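Local coordinates for protein endoglucanase (Bacillus akibai, PDB 1UWW) that hydrolyses internal beta-1,4-glucosidic linkages in cellulose, here represented by its family 28 carbohydrate-binding module, which is specific for non-crystalline cellulose, at residues A71-F76 with N165-F170. Residues are numbered along the deposited sequence; the frame is centred on the assembly and turned at random.
Sequences APRLDF and NMMIIF
Leu74 and Ile168 form a hydrogen-bonded antiparallel pair between strands 73-77 and 165-173, neighbours in the five-strand sheet of this beta-sandwich carbohydrate-binding module. Leu74 N reaches Ile168 O at 2.9 Å, and Ile168 N returns to Leu74 O. Phe76 and Met166 repeat the exchange, while just before strand 73-77 begins Phe170 N closes on Pro72 O at 2.9 Å, with the donor nearly in line with the carbonyl (169°). On the face with Leu74 and Phe76, Leu74 CD1 lies 3.9 Å from Phe170 CE1, at the edge of the ring, and the selenomethionine methyl Met166 CE comes to 3.7 Å from Phe76 CD2. This face turns inward: Leu53 and Trp55 of strand 50-58, in the other sheet, pack on Leu74. On the opposite face Arg73 runs extended beside Ile169, its CG 3.9 Å from Ile169 CG1, and both touch Trp68. With CG anti to the backbone N (chi1 -161°), the Asp75 carboxylate lies next to Asn165, and each oxygen has its own partner. Trp77 NE1 bonds OD2. Gln112 OE1 also bonds Asn165 ND2, which helps to fix that amide. Asn165 ND2 meets the syn lone pair of Asp75 OD1 at 2.9 Å, the carboxylate and amide planes turned 64° apart.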
# COMPACT_ATOMS: atom_id res chain seq x y z
N ALA A 71 -10.02 -6.35 7.71
CA ALA A 71 -8.73 -6.02 8.31
C ALA A 71 -8.86 -5.64 9.75
O ALA A 71 -9.63 -4.72 10.06
CB ALA A 71 -8.12 -4.86 7.57
N PRO A 72 -8.08 -6.26 10.64
CA PRO A 72 -7.88 -5.64 11.96
C PRO A 72 -7.41 -4.18 11.80
O PRO A 72 -6.52 -3.91 10.98
CB PRO A 72 -6.78 -6.48 12.59
CG PRO A 72 -6.88 -7.85 11.91
CD PRO A 72 -7.34 -7.51 10.50
N ARG A 73 -7.94 -3.30 12.61
CA ARG A 73 -7.61 -1.89 12.59
C ARG A 73 -7.43 -1.43 14.02
O ARG A 73 -8.38 -1.22 14.75
CB ARG A 73 -8.70 -1.07 11.92
CG ARG A 73 -8.95 -1.24 10.47
CD ARG A 73 -9.66 -0.02 9.90
NE ARG A 73 -10.44 -0.26 8.70
CZ ARG A 73 -10.86 0.73 7.90
NH1 ARG A 73 -10.58 1.99 8.21
NH2 ARG A 73 -11.55 0.45 6.81
N LEU A 74 -6.18 -1.27 14.41
CA LEU A 74 -5.85 -0.71 15.72
C LEU A 74 -5.96 0.80 15.67
O LEU A 74 -5.78 1.41 14.63
CB LEU A 74 -4.43 -1.05 16.12
CG LEU A 74 -4.11 -2.50 16.40
CD1 LEU A 74 -2.63 -2.65 16.71
CD2 LEU A 74 -4.90 -2.99 17.59
N ASP A 75 -6.24 1.41 16.81
CA ASP A 75 -6.44 2.85 16.92
C ASP A 75 -5.81 3.32 18.22
O ASP A 75 -5.93 2.68 19.26
CB ASP A 75 -7.96 3.12 16.87
CG ASP A 75 -8.34 4.52 16.53
OD1 ASP A 75 -7.47 5.36 16.19
OD2 ASP A 75 -9.56 4.85 16.62
N PHE A 76 -5.16 4.47 18.17
CA PHE A 76 -4.42 5.07 19.29
C PHE A 76 -4.69 6.57 19.30
O PHE A 76 -4.21 7.28 18.44
CB PHE A 76 -2.93 4.77 19.12
CG PHE A 76 -2.07 5.32 20.20
CD1 PHE A 76 -1.91 4.66 21.42
CD2 PHE A 76 -1.38 6.50 20.00
CE1 PHE A 76 -1.06 5.17 22.39
CE2 PHE A 76 -0.56 7.01 20.99
CZ PHE A 76 -0.40 6.35 22.18
N ASN A 165 -5.16 10.94 16.23
CA ASN A 165 -5.13 9.51 16.42
C ASN A 165 -4.37 8.84 15.30
O ASN A 165 -4.31 9.35 14.17
CB ASN A 165 -6.55 8.91 16.62
CG ASN A 165 -7.43 9.05 15.42
OD1 ASN A 165 -7.80 10.15 15.02
ND2 ASN A 165 -7.80 7.93 14.82
N MSE A 166 -3.84 7.66 15.61
CA MSE A 166 -3.08 6.85 14.71
C MSE A 166 -3.79 5.52 14.58
O MSE A 166 -4.13 4.87 15.57
CB MSE A 166 -1.69 6.63 15.29
CG MSE A 166 -0.85 5.56 14.63
SE MSE A 166 0.97 5.47 15.20
CE MSE A 166 0.77 5.84 17.03
N MSE A 167 -4.17 5.14 13.37
CA MSE A 167 -4.55 3.69 13.15
C MSE A 167 -3.58 2.93 12.28
O MSE A 167 -2.87 3.49 11.40
CB MSE A 167 -5.98 3.50 12.51
CG MSE A 167 -7.11 4.41 13.25
SE MSE A 167 -8.69 4.87 12.24
CE MSE A 167 -8.63 3.31 11.14
N ILE A 168 -3.59 1.64 12.54
CA ILE A 168 -2.74 0.68 11.86
C ILE A 168 -3.68 -0.36 11.32
O ILE A 168 -4.42 -1.00 12.10
CB ILE A 168 -1.66 0.05 12.78
CG1 ILE A 168 -0.83 1.15 13.45
CG2 ILE A 168 -0.78 -0.85 11.98
CD1 ILE A 168 0.16 0.65 14.43
N ILE A 169 -3.67 -0.54 10.01
CA ILE A 169 -4.58 -1.43 9.30
C ILE A 169 -3.81 -2.62 8.81
O ILE A 169 -2.77 -2.47 8.17
CB ILE A 169 -5.22 -0.67 8.11
CG1 ILE A 169 -6.02 0.54 8.62
CG2 ILE A 169 -6.16 -1.63 7.35
CD1 ILE A 169 -6.48 1.49 7.57
N PHE A 170 -4.30 -3.82 9.09
CA PHE A 170 -3.64 -5.09 8.76
C PHE A 170 -4.48 -5.80 7.72
O PHE A 170 -5.39 -6.59 8.06
CB PHE A 170 -3.46 -5.95 10.00
CG PHE A 170 -2.59 -5.33 11.05
CD1 PHE A 170 -3.12 -4.46 11.97
CD2 PHE A 170 -1.24 -5.64 11.14
CE1 PHE A 170 -2.35 -3.91 12.98
CE2 PHE A 170 -0.45 -5.08 12.14
CZ PHE A 170 -1.01 -4.21 13.06